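Local coordinates for protein putative cathepsin d (Ixodes ricinus, PDB 5N7N) that probably cleaves peptide bonds within proteins as a pepsin-like aspartic endopeptidase of the A1 family, present here as the zymogen, at residues Ala1-Leu6 / Glu193-Gly198; Pro43-Thr48 / Val114-Ser119; Ile56-Ser61 / Asp144-Leu149. All coordinates share one frame; numbering follows the deposited sequence.

Contact 1: Ala1-Leu6 / Glu193-Gly198; sequences AFRIPL and EVLFGG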
ATOM      1  N   ALA A   1      18.333 -13.363  -3.731  1.00 74.86           N
ATOM      2  CA  ALA A   1      18.159 -12.066  -3.002  1.00 75.35           C
ATOM      3  C   ALA A   1      18.547 -10.868  -3.873  1.00 73.28           C
ATOM      4  O   ALA A   1      19.689 -10.777  -4.321  1.00 72.33           O
ATOM      5  CB  ALA A   1      18.967 -12.061  -1.710  1.00 76.98           C
ATOM      6  N   PHE A   2      17.586  -9.975  -4.123  1.00 69.55           N
ATOM      7  CA  PHE A   2      17.849  -8.686  -4.778  1.00 67.78           C
ATOM      8  C   PHE A   2      16.948  -7.605  -4.200  1.00 65.74           C
ATOM      9  O   PHE A   2      15.793  -7.853  -3.845  1.00 63.09           O
ATOM     10  CB  PHE A   2      17.693  -8.767  -6.302  1.00 69.79           C
ATOM     11  CG  PHE A   2      16.521  -9.582  -6.748  1.00 67.79           C
ATOM     12  CD1 PHE A   2      15.273  -9.002  -6.899  1.00 65.60           C
ATOM     13  CD2 PHE A   2      16.672 -10.939  -7.014  1.00 66.53           C
ATOM     14  CE1 PHE A   2      14.187  -9.761  -7.313  1.00 66.72           C
ATOM     15  CE2 PHE A   2      15.595 -11.703  -7.412  1.00 65.76           C
ATOM     16  CZ  PHE A   2      14.346 -11.114  -7.562  1.00 67.68           C
ATOM     17  N   ARG A   3      17.496  -6.397  -4.164  1.00 64.38           N
ATOM     18  CA  ARG A   3      17.063  -5.347  -3.266  1.00 63.95           C
ATOM     19  C   ARG A   3      16.618  -4.119  -4.052  1.00 60.97           C
ATOM     20  O   ARG A   3      17.416  -3.558  -4.808  1.00 63.35           O
ATOM     21  CB  ARG A   3      18.257  -4.993  -2.372  1.00 68.13           C
ATOM     22  CG  ARG A   3      17.917  -4.567  -0.956  1.00 73.02           C
ATOM     23  CD  ARG A   3      19.196  -4.247  -0.189  1.00 76.95           C
ATOM     24  NE  ARG A   3      19.879  -5.448   0.315  1.00 79.80           N
ATOM     25  CZ  ARG A   3      19.644  -6.048   1.489  1.00 79.86           C
ATOM     26  NH1 ARG A   3      18.723  -5.595   2.341  1.00 80.91           N
ATOM     27  NH2 ARG A   3      20.344  -7.130   1.822  1.00 82.10           N
ATOM     28  N   ILE A   4      15.356  -3.705  -3.876  1.00 55.83           N
ATOM     29  CA  ILE A   4      14.841  -2.476  -4.507  1.00 50.84           C
ATOM     30  C   ILE A   4      14.629  -1.350  -3.494  1.00 48.07           C
ATOM     31  O   ILE A   4      13.927  -1.539  -2.495  1.00 40.85           O
ATOM     32  CB  ILE A   4      13.590  -2.742  -5.416  1.00 53.16           C
ATOM     33  CG1 ILE A   4      13.976  -2.581  -6.889  1.00 54.34           C
ATOM     34  CG2 ILE A   4      12.428  -1.764  -5.195  1.00 52.81           C
ATOM     35  CD1 ILE A   4      15.102  -3.474  -7.370  1.00 56.49           C
ATOM     36  N   PRO A   5      15.222  -0.164  -3.770  1.00 47.72           N
ATOM     37  CA  PRO A   5      15.090   0.940  -2.839  1.00 47.07           C
ATOM     38  C   PRO A   5      13.804   1.720  -3.107  1.00 47.97           C
ATOM     39  O   PRO A   5      13.475   2.018  -4.263  1.00 49.53           O
ATOM     40  CB  PRO A   5      16.327   1.797  -3.137  1.00 46.52           C
ATOM     41  CG  PRO A   5      16.667   1.510  -4.573  1.00 47.69           C
ATOM     42  CD  PRO A   5      15.937   0.260  -4.993  1.00 48.18           C
ATOM     43  N   LEU A   6      13.096   2.057  -2.037  1.00 45.87           N
ATOM     44  CA  LEU A   6      11.868   2.814  -2.118  1.00 45.45           C
ATOM     45  C   LEU A   6      12.078   4.286  -1.752  1.00 48.22           C
ATOM     46  O   LEU A   6      12.892   4.625  -0.882  1.00 47.95           O
ATOM     47  CB  LEU A   6      10.807   2.186  -1.210  1.00 45.73           C
ATOM     48  CG  LEU A   6      10.358   0.776  -1.595  1.00 45.06           C
ATOM     49  CD1 LEU A   6       9.385   0.228  -0.563  1.00 44.62           C
ATOM     50  CD2 LEU A   6       9.722   0.800  -2.981  1.00 46.03           C
ATOM     51  N   GLU A 193      12.620  -0.048   1.468  1.00 49.84           N
ATOM     52  CA  GLU A 193      13.078  -1.089   0.563  1.00 51.06           C
ATOM     53  C   GLU A 193      12.127  -2.291   0.502  1.00 51.02           C
ATOM     54  O   GLU A 193      11.405  -2.585   1.462  1.00 50.57           O
ATOM     55  CB  GLU A 193      14.520  -1.482   0.940  1.00 55.40           C
ATOM     56  CG  GLU A 193      14.909  -2.957   0.847  1.00 62.17           C
ATOM     57  CD  GLU A 193      16.106  -3.282   1.714  1.00 67.53           C
ATOM     58  OE1 GLU A 193      17.095  -2.506   1.665  1.00 70.11           O
ATOM     59  OE2 GLU A 193      16.046  -4.304   2.446  1.00 70.10           O
ATOM     60  N   VAL A 194      12.132  -2.954  -0.653  1.00 47.91           N
ATOM     61  CA  VAL A 194      11.531  -4.268  -0.825  1.00 48.46           C
ATOM     62  C   VAL A 194      12.667  -5.236  -1.122  1.00 47.12           C
ATOM     63  O   VAL A 194      13.408  -5.042  -2.084  1.00 44.93           O
ATOM     64  CB  VAL A 194      10.513  -4.296  -1.991  1.00 47.47           C
ATOM     65  CG1 VAL A 194       9.761  -5.622  -2.021  1.00 48.41           C
ATOM     66  CG2 VAL A 194       9.532  -3.151  -1.870  1.00 46.31           C
ATOM     67  N   LEU A 195      12.804  -6.258  -0.283  1.00 50.47           N
ATOM     68  CA  LEU A 195      13.803  -7.312  -0.463  1.00 51.61           C
ATOM     69  C   LEU A 195      13.110  -8.556  -0.996  1.00 49.43           C
ATOM     70  O   LEU A 195      12.291  -9.168  -0.297  1.00 45.25           O
ATOM     71  CB  LEU A 195      14.520  -7.624   0.869  1.00 56.72           C
ATOM     72  CG  LEU A 195      15.474  -8.839   0.916  1.00 58.38           C
ATOM     73  CD1 LEU A 195      16.557  -8.757  -0.146  1.00 59.14           C
ATOM     74  CD2 LEU A 195      16.110  -8.983   2.291  1.00 59.99           C
ATOM     75  N   PHE A 196      13.454  -8.919  -2.230  1.00 48.54           N
ATOM     76  CA  PHE A 196      12.867 -10.069  -2.921  1.00 48.62           C
ATOM     77  C   PHE A 196      13.762 -11.286  -2.756  1.00 50.49           C
ATOM     78  O   PHE A 196      14.952 -11.219  -3.082  1.00 51.24           O
ATOM     79  CB  PHE A 196      12.732  -9.781  -4.420  1.00 48.60           C
ATOM     80  CG  PHE A 196      11.655  -8.789  -4.766  1.00 45.21           C
ATOM     81  CD1 PHE A 196      10.338  -9.209  -4.953  1.00 42.29           C
ATOM     82  CD2 PHE A 196      11.959  -7.450  -4.930  1.00 42.54           C
ATOM     83  CE1 PHE A 196       9.346  -8.301  -5.279  1.00 42.34           C
ATOM     84  CE2 PHE A 196      10.968  -6.533  -5.253  1.00 43.40           C
ATOM     85  CZ  PHE A 196       9.658  -6.959  -5.426  1.00 42.58           C
ATOM     86  N   GLY A 197      13.184 -12.391  -2.285  1.00 50.46           N
ATOM     87  CA  GLY A 197      13.922 -13.631  -2.049  1.00 53.89           C
ATOM     88  C   GLY A 197      14.727 -13.674  -0.751  1.00 56.02           C
ATOM     89  O   GLY A 197      15.673 -14.454  -0.640  1.00 55.33           O
ATOM     90  N   GLY A 198      14.362 -12.833   0.223  1.00 57.30           N
ATOM     91  CA  GLY A 198      15.015 -12.813   1.524  1.00 56.62           C
ATOM     92  C   GLY A 198      14.271 -12.090   2.638  1.00 57.80           C
ATOM     93  O   GLY A 198      13.155 -11.579   2.457  1.00 52.64           O
TER
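Ala-1 meets Phe-196 through its backbone, the CA hydrogen approaching Phe-196 O at the start of an antiparallel strand pair. Its small methyl only grazes Leu-195, as suits an exposed chain end. Phe-2 and Phe-196 form a hydrogen-bonded pair in which each N reaches the other's O, Phe-2 N to Phe-196 O at 3.1 Å. The torsion of Phe-2 sets its CG between the backbone N and the carbonyl carbon (chi1 41°), which swings the ring over the opposite strand with Phe-196 O above one face. CE1 of Phe-2 then presses against Phe-196 CB at 3.2 Å, a tight approach. The ring planes are nearly parallel (21° apart) but slid past each other, so they barely overlap; both aromatics also lean on Met-166 of helix 162-168. Arg-3 points to the other side of the sheet, and its chain bends at the third torsion (chi3 -80°), turning NH1 back into a salt bridge with Glu-193 OE2 at 3.0 Å. This N-H...O is bent and comes from above the carboxylate plane; the stronger partner of NH1 is Asp-200. Arg-3 CD packs 3.3 Å from Glu-193 OE1. At Ile-4 the backbone exchanges two further bonds with Val-194, Val-194 N reaching Ile-4 O at 2.9 Å, while the branched side chain turns to Phe-57. Pro-5 faces Glu-193 at a non-hydrogen-bonded position, so its missing N-H costs this pairing nothing. Leu-6 CD1 rests 3.6 Å from Val-194 CG2. Phe-2 and Ile-4 thus share a buried apolar face with Val-194 and Phe-196, joined by Leu-6; the other carries the ionic pair, Leu-195 lying over the guanidinium, consistent with a propeptide strand occupying the interdomain sheet, as in pepsinogen.

Contact 2: Pro43-Thr48 / Val114-Ser119; sequences PISIGT and VCRIGS. With SO4 (sulfate ion), chain G.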
ATOM      1  N   PRO A  43      12.006   1.909  -8.609  1.00 41.23           N
ATOM      2  CA  PRO A  43      12.241   1.814 -10.042  1.00 42.04           C
ATOM      3  C   PRO A  43      12.201   0.375 -10.571  1.00 40.16           C
ATOM      4  O   PRO A  43      12.577  -0.570  -9.872  1.00 42.14           O
ATOM      5  CB  PRO A  43      13.648   2.410 -10.200  1.00 42.62           C
ATOM      6  CG  PRO A  43      14.334   2.066  -8.902  1.00 43.58           C
ATOM      7  CD  PRO A  43      13.269   1.823  -7.853  1.00 42.84           C
ATOM      8  N   ILE A  44      11.711   0.244 -11.795  1.00 37.71           N
ATOM      9  CA  ILE A  44      11.769  -0.988 -12.579  1.00 36.68           C
ATOM     10  C   ILE A  44      12.151  -0.554 -13.977  1.00 34.19           C
ATOM     11  O   ILE A  44      12.186   0.633 -14.266  1.00 33.52           O
ATOM     12  CB  ILE A  44      10.394  -1.693 -12.686  1.00 35.26           C
ATOM     13  CG1 ILE A  44       9.325  -0.749 -13.285  1.00 34.98           C
ATOM     14  CG2 ILE A  44       9.951  -2.184 -11.325  1.00 36.03           C
ATOM     15  CD1 ILE A  44       8.108  -1.453 -13.850  1.00 34.38           C
ATOM     16  N   SER A  45      12.378  -1.514 -14.852  1.00 35.32           N
ATOM     17  CA  SER A  45      12.484  -1.198 -16.256  1.00 37.66           C
ATOM     18  C   SER A  45      11.885  -2.320 -17.087  1.00 35.05           C
ATOM     19  O   SER A  45      11.867  -3.468 -16.656  1.00 36.28           O
ATOM     20  CB  SER A  45      13.942  -0.889 -16.643  1.00 38.74           C
ATOM     21  OG  SER A  45      14.689  -2.081 -16.761  1.00 41.37           O
ATOM     22  N   ILE A  46      11.383  -1.959 -18.265  1.00 34.32           N
ATOM     23  CA  ILE A  46      10.693  -2.878 -19.166  1.00 33.07           C
ATOM     24  C   ILE A  46      11.371  -2.828 -20.537  1.00 32.70           C
ATOM     25  O   ILE A  46      11.749  -1.761 -21.013  1.00 32.76           O
ATOM     26  CB  ILE A  46       9.203  -2.501 -19.321  1.00 33.45           C
ATOM     27  CG1 ILE A  46       8.467  -2.417 -17.960  1.00 35.92           C
ATOM     28  CG2 ILE A  46       8.482  -3.457 -20.256  1.00 33.07           C
ATOM     29  CD1 ILE A  46       8.235  -3.725 -17.223  1.00 36.68           C
ATOM     30  N   GLY A  47      11.554  -3.982 -21.157  1.00 32.89           N
ATOM     31  CA  GLY A  47      11.976  -4.028 -22.536  1.00 36.41           C
ATOM     32  C   GLY A  47      13.460  -4.026 -22.785  1.00 39.02           C
ATOM     33  O   GLY A  47      14.256  -3.995 -21.859  1.00 38.88           O
ATOM     34  N   THR A  48      13.804  -4.063 -24.071  1.00 40.73           N
ATOM     35  CA  THR A  48      15.178  -4.182 -24.542  1.00 41.82           C
ATOM     36  C   THR A  48      15.397  -3.213 -25.724  1.00 40.24           C
ATOM     37  O   THR A  48      14.798  -3.404 -26.775  1.00 36.78           O
ATOM     38  CB  THR A  48      15.451  -5.623 -24.995  1.00 43.73           C
ATOM     39  OG1 THR A  48      15.156  -6.520 -23.915  1.00 42.94           O
ATOM     40  CG2 THR A  48      16.914  -5.794 -25.455  1.00 44.34           C
ATOM     41  N   VAL A 114      10.160  -8.272 -21.171  1.00 38.81           N
ATOM     42  CA  VAL A 114      11.113  -8.456 -20.085  1.00 38.95           C
ATOM     43  C   VAL A 114      10.858  -7.364 -19.048  1.00 38.52           C
ATOM     44  O   VAL A 114      10.771  -6.201 -19.413  1.00 40.29           O
ATOM     45  CB  VAL A 114      12.578  -8.333 -20.572  1.00 42.89           C
ATOM     46  CG1 VAL A 114      13.554  -8.649 -19.445  1.00 44.78           C
ATOM     47  CG2 VAL A 114      12.877  -9.269 -21.741  1.00 44.74           C
ATOM     48  N   CYS A 115      10.724  -7.739 -17.777  1.00 37.16           N
ATOM     49  CA  CYS A 115      10.565  -6.784 -16.667  1.00 38.06           C
ATOM     50  C   CYS A 115      11.753  -6.915 -15.732  1.00 39.47           C
ATOM     51  O   CYS A 115      12.051  -8.009 -15.253  1.00 40.00           O
ATOM     52  CB  CYS A 115       9.270  -7.047 -15.897  1.00 38.17           C
ATOM     53  SG  CYS A 115       8.978  -5.962 -14.472  1.00 36.82           S
ATOM     54  N   ARG A 116      12.436  -5.799 -15.495  1.00 41.13           N
ATOM     55  CA  ARG A 116      13.660  -5.796 -14.714  1.00 45.25           C
ATOM     56  C   ARG A 116      13.457  -5.168 -13.343  1.00 44.65           C
ATOM     57  O   ARG A 116      12.964  -4.042 -13.208  1.00 44.77           O
ATOM     58  CB  ARG A 116      14.794  -5.104 -15.470  1.00 45.94           C
ATOM     59  CG  ARG A 116      15.397  -5.978 -16.561  1.00 45.87           C
ATOM     60  CD  ARG A 116      16.621  -5.322 -17.190  1.00 47.83           C
ATOM     61  NE  ARG A 116      16.832  -5.745 -18.580  1.00 48.31           N
ATOM     62  CZ  ARG A 116      16.073  -5.379 -19.621  1.00 45.18           C
ATOM     63  NH1 ARG A 116      15.007  -4.580 -19.464  1.00 42.80           N
ATOM     64  NH2 ARG A 116      16.377  -5.827 -20.833  1.00 43.27           N
ATOM     65  N   ILE A 117      13.838  -5.936 -12.327  1.00 45.22           N
ATOM     66  CA  ILE A 117      13.625  -5.578 -10.935  1.00 45.84           C
ATOM     67  C   ILE A 117      14.996  -5.701 -10.268  1.00 46.42           C
ATOM     68  O   ILE A 117      15.401  -6.787  -9.829  1.00 46.39           O
ATOM     69  CB  ILE A 117      12.537  -6.473 -10.285  1.00 46.04           C
ATOM     70  CG1 ILE A 117      11.300  -6.568 -11.222  1.00 47.43           C
ATOM     71  CG2 ILE A 117      12.218  -5.987  -8.874  1.00 45.38           C
ATOM     72  CD1 ILE A 117       9.988  -6.069 -10.674  1.00 48.13           C
ATOM     73  N   GLY A 118      15.713  -4.579 -10.253  1.00 45.67           N
ATOM     74  CA  GLY A 118      17.117  -4.544  -9.873  1.00 48.58           C
ATOM     75  C   GLY A 118      17.905  -5.488 -10.761  1.00 50.46           C
ATOM     76  O   GLY A 118      17.776  -5.458 -11.988  1.00 53.70           O
ATOM     77  N   SER A 119      18.658  -6.383 -10.138  1.00 51.39           N
ATOM     78  CA  SER A 119      19.467  -7.343 -10.872  1.00 52.61           C
ATOM     79  C   SER A 119      18.665  -8.534 -11.429  1.00 50.75           C
ATOM     80  O   SER A 119      19.234  -9.365 -12.140  1.00 50.87           O
ATOM     81  CB  SER A 119      20.628  -7.825  -9.989  1.00 53.05           C
ATOM     82  OG  SER A 119      20.161  -8.237  -8.718  1.00 57.08           O
TER
HETATM   83  S   SO4 G 403      19.334  -8.044 -20.863  1.00 85.95           S
HETATM   84  O1  SO4 G 403      18.362  -8.286 -21.959  1.00 87.22           O
HETATM   85  O2  SO4 G 403      18.645  -7.402 -19.715  1.00 75.78           O
HETATM   86  O3  SO4 G 403      19.918  -9.324 -20.388  1.00 79.68           O
HETATM   87  O4  SO4 G 403      20.402  -7.162 -21.393  1.00 83.40           O
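Arg-116 grips the carbonyl oxygen of Gly-47 end-on, with NH1 at 2.6 Å from Gly-47 O. NH2 donates to the same oxygen, Gly-47 O lying 3.0 Å from it. The two donors meet the carbonyl differently: NH1 lies in its plane and NH2 well above it. The chain, extended from CG to NE, carries the guanidinium along the strand to Gly-47, and arginine has donors to spare: the remaining edge of the guanidinium holds a sulfate ion, probably from the crystallisation liquor, whose O2 is 2.7 Å from Arg-116 NE and also takes a bond from NH2. NH2 further makes a weak bond to Thr-48 OG1, a hydroxyl whose stronger partner is Thr-89. Val-114 CG1 lies over one guanidinium face. Beneath this polar cluster the strands pair through their backbones. Ser-45 N donates to Arg-116 O, and Arg-116 N returns a bond to Ser-45 O at 2.7 Å. Past the non-hydrogen-bonded pair Ile-46/Cys-115, Gly-47 N gives its hydrogen to Val-114 O at 2.9 Å. Glycine suits that place because its psi of 180° with phi 89° would force a CB against the preceding carbonyl. On the buried side no polar partner is required: Ile-46 CD1 touches Cys-115 SG at 3.6 Å, and Ile-44 CG2 lies beside Ile-117 CD1. Ser-45 OG lies 3.3 Å from Arg-116 CB. Strand 40-46, which turns back into strand 51-58, is thus laid against strand 106-117 in the antiparallel framework of the N-terminal lobe of a pepsin-like fold.

Contact 3: Ile56-Ser61 / Asp144-Leu149; sequences IFDTGS and DGILGL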
ATOM      1  N   ILE A  56       4.566   2.058  -7.956  1.00 36.95           N
ATOM      2  CA  ILE A  56       4.218   1.718  -6.585  1.00 38.55           C
ATOM      3  C   ILE A  56       4.253   0.213  -6.397  1.00 38.98           C
ATOM      4  O   ILE A  56       3.578  -0.523  -7.112  1.00 43.03           O
ATOM      5  CB  ILE A  56       2.840   2.248  -6.218  1.00 39.05           C
ATOM      6  CG1 ILE A  56       2.857   3.766  -6.325  1.00 41.70           C
ATOM      7  CG2 ILE A  56       2.462   1.860  -4.797  1.00 39.44           C
ATOM      8  CD1 ILE A  56       1.669   4.279  -7.081  1.00 45.80           C
ATOM      9  N   PHE A  57       5.041  -0.233  -5.423  1.00 40.06           N
ATOM     10  CA  PHE A  57       5.070  -1.635  -5.033  1.00 39.41           C
ATOM     11  C   PHE A  57       3.957  -1.833  -4.012  1.00 38.41           C
ATOM     12  O   PHE A  57       4.054  -1.354  -2.876  1.00 40.84           O
ATOM     13  CB  PHE A  57       6.440  -2.006  -4.490  1.00 41.44           C
ATOM     14  CG  PHE A  57       7.498  -2.047  -5.545  1.00 40.68           C
ATOM     15  CD1 PHE A  57       8.034  -0.867  -6.052  1.00 39.43           C
ATOM     16  CD2 PHE A  57       7.949  -3.262  -6.058  1.00 40.62           C
ATOM     17  CE1 PHE A  57       8.998  -0.908  -7.037  1.00 38.23           C
ATOM     18  CE2 PHE A  57       8.913  -3.296  -7.050  1.00 38.41           C
ATOM     19  CZ  PHE A  57       9.434  -2.112  -7.538  1.00 37.59           C
ATOM     20  N   ASP A  58       2.906  -2.536  -4.446  1.00 37.34           N
ATOM     21  CA  ASP A  58       1.584  -2.517  -3.807  1.00 36.31           C
ATOM     22  C   ASP A  58       1.068  -3.923  -3.480  1.00 36.21           C
ATOM     23  O   ASP A  58       0.624  -4.682  -4.370  1.00 33.74           O
ATOM     24  CB  ASP A  58       0.575  -1.799  -4.710  1.00 36.01           C
ATOM     25  CG  ASP A  58      -0.821  -1.707  -4.091  1.00 38.98           C
ATOM     26  OD1 ASP A  58      -0.944  -1.771  -2.842  1.00 40.32           O
ATOM     27  OD2 ASP A  58      -1.809  -1.560  -4.852  1.00 37.84           O
ATOM     28  N   THR A  59       1.092  -4.245  -2.189  1.00 35.01           N
ATOM     29  CA  THR A  59       0.594  -5.523  -1.702  1.00 34.33           C
ATOM     30  C   THR A  59      -0.937  -5.587  -1.757  1.00 35.18           C
ATOM     31  O   THR A  59      -1.505  -6.667  -1.605  1.00 35.88           O
ATOM     32  CB  THR A  59       1.103  -5.815  -0.270  1.00 34.68           C
ATOM     33  OG1 THR A  59       0.739  -4.747   0.611  1.00 33.29           O
ATOM     34  CG2 THR A  59       2.625  -5.959  -0.263  1.00 36.29           C
ATOM     35  N   GLY A  60      -1.593  -4.432  -1.965  1.00 35.02           N
ATOM     36  CA  GLY A  60      -3.041  -4.345  -2.156  1.00 32.91           C
ATOM     37  C   GLY A  60      -3.600  -4.661  -3.542  1.00 34.07           C
ATOM     38  O   GLY A  60      -4.823  -4.660  -3.718  1.00 34.71           O
ATOM     39  N   SER A  61      -2.735  -4.903  -4.525  1.00 33.62           N
ATOM     40  CA  SER A  61      -3.175  -5.264  -5.875  1.00 33.34           C
ATOM     41  C   SER A  61      -2.208  -6.254  -6.510  1.00 31.55           C
ATOM     42  O   SER A  61      -1.152  -6.522  -5.959  1.00 29.85           O
ATOM     43  CB  SER A  61      -3.307  -4.013  -6.727  1.00 33.08           C
ATOM     44  OG  SER A  61      -2.059  -3.346  -6.840  1.00 35.75           O
ATOM     45  N   ASP A 144       4.797   6.376 -12.211  1.00 37.29           N
ATOM     46  CA  ASP A 144       4.221   6.157 -13.525  1.00 37.09           C
ATOM     47  C   ASP A 144       3.040   5.191 -13.477  1.00 37.51           C
ATOM     48  O   ASP A 144       1.964   5.481 -13.995  1.00 39.01           O
ATOM     49  CB  ASP A 144       5.323   5.626 -14.441  1.00 37.06           C
ATOM     50  CG  ASP A 144       6.473   6.609 -14.571  1.00 36.31           C
ATOM     51  OD1 ASP A 144       6.197   7.814 -14.757  1.00 34.65           O
ATOM     52  OD2 ASP A 144       7.641   6.196 -14.458  1.00 38.55           O
ATOM     53  N   GLY A 145       3.239   4.045 -12.847  1.00 37.43           N
ATOM     54  CA  GLY A 145       2.193   3.028 -12.734  1.00 38.17           C
ATOM     55  C   GLY A 145       2.277   2.259 -11.436  1.00 37.41           C
ATOM     56  O   GLY A 145       2.844   2.747 -10.470  1.00 35.39           O
ATOM     57  N   ILE A 146       1.686   1.062 -11.419  1.00 38.96           N
ATOM     58  CA  ILE A 146       1.690   0.187 -10.255  1.00 36.62           C
ATOM     59  C   ILE A 146       2.228  -1.174 -10.635  1.00 36.04           C
ATOM     60  O   ILE A 146       2.007  -1.639 -11.748  1.00 32.68           O
ATOM     61  CB  ILE A 146       0.280   0.022  -9.645  1.00 38.44           C
ATOM     62  CG1 ILE A 146      -0.165   1.327  -8.995  1.00 38.74           C
ATOM     63  CG2 ILE A 146       0.241  -1.071  -8.573  1.00 37.86           C
ATOM     64  CD1 ILE A 146      -0.975   2.174  -9.922  1.00 39.20           C
ATOM     65  N   LEU A 147       2.949  -1.777  -9.679  1.00 35.07           N
ATOM     66  CA  LEU A 147       3.346  -3.169  -9.699  1.00 35.55           C
ATOM     67  C   LEU A 147       2.724  -3.851  -8.467  1.00 36.41           C
ATOM     68  O   LEU A 147       3.129  -3.592  -7.323  1.00 36.85           O
ATOM     69  CB  LEU A 147       4.873  -3.278  -9.676  1.00 37.65           C
ATOM     70  CG  LEU A 147       5.518  -4.665  -9.873  1.00 38.40           C
ATOM     71  CD1 LEU A 147       6.959  -4.539 -10.359  1.00 38.43           C
ATOM     72  CD2 LEU A 147       5.484  -5.502  -8.600  1.00 38.71           C
ATOM     73  N   GLY A 148       1.744  -4.714  -8.712  1.00 35.01           N
ATOM     74  CA  GLY A 148       1.002  -5.390  -7.658  1.00 35.88           C
ATOM     75  C   GLY A 148       1.730  -6.625  -7.130  1.00 36.34           C
ATOM     76  O   GLY A 148       2.303  -7.408  -7.904  1.00 36.15           O
ATOM     77  N   LEU A 149       1.707  -6.794  -5.810  1.00 37.46           N
ATOM     78  CA  LEU A 149       2.393  -7.912  -5.152  1.00 38.31           C
ATOM     79  C   LEU A 149       1.425  -8.844  -4.430  1.00 36.87           C
ATOM     80  O   LEU A 149       1.841  -9.698  -3.635  1.00 38.65           O
ATOM     81  CB  LEU A 149       3.456  -7.380  -4.187  1.00 38.39           C
ATOM     82  CG  LEU A 149       4.599  -6.595  -4.838  1.00 38.38           C
ATOM     83  CD1 LEU A 149       5.268  -5.657  -3.851  1.00 37.63           C
ATOM     84  CD2 LEU A 149       5.617  -7.539  -5.462  1.00 38.84           C
TER
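Ile-56 and Ile-146 lie side by side in the parallel strand pair of the psi loop, the motif that presents the Asp-Thr-Gly-Ser signature of pepsin-like enzymes. Strand 145-148 runs between strands 51-58 and 64-67, and a ladder of backbone bonds ties it to the first, ending with Leu-149 N to Asp-58 O at 2.8 Å. The two isoleucines point the same way, with Ile-56 CD1 4.0 Å from Ile-146 CG1. Phe-57 faces the other way; with CG anti to the carbonyl carbon (chi1 -71°), the ring places CE2 4.0 Å from Leu-147 CD1. Leu-149 CD1 comes near the plane at the edge of the Phe-57 ring and touches its CB. Gly-148 CA lies 3.0 Å from Ser-61 O, so a CB there would clash with it. Thr-59 turns away from strand 145-148, and its hydroxyl bonds to Thr-250 N and Ala-248 O, the cross-lobe fireman's grip of the family. Asp-58, predicted to be catalytic, extends its CG anti to the backbone N (chi1 -179°), and its CB rests on Ile-146 CG2. OD1 accepts from Gly-60 N at 2.9 Å, an Asx turn with the N-H coming from above the carboxylate plane, which helps fix its rotation. The side chain of Asp-58 lies about 3 Å (nearest atoms) from that of Asn-249, a residue changed in this structure. Ser-61 completes the hold: OG touches Ile-146 CG2 and donates to Asp-58 OD2 at 2.7 Å, from above the carboxylate plane.

From the N terminus the chain first lays down strand 2-8, whose partner, strand 192-196, arrives only after almost two hundred residues; contact 1 therefore closes a long loop around the other two. Within it, contact 2 returns strand 106-117 to strand 40-46, and contact 3 returns strand 145-148 to strand 51-58. These two cross, since residues 56-61 fall inside the loop of contact 2 and residues 144-149 beyond it. Strand 2-8 also neighbours strand 40-46, bringing contact 1 beside contact 2. Phe-57 packs against Ile-4, Leu-6, Ile-44 and Phe-196, joining the interdomain sheet to the strand pairs of the N-terminal lobe, its psi loop included, in one hydrophobic core.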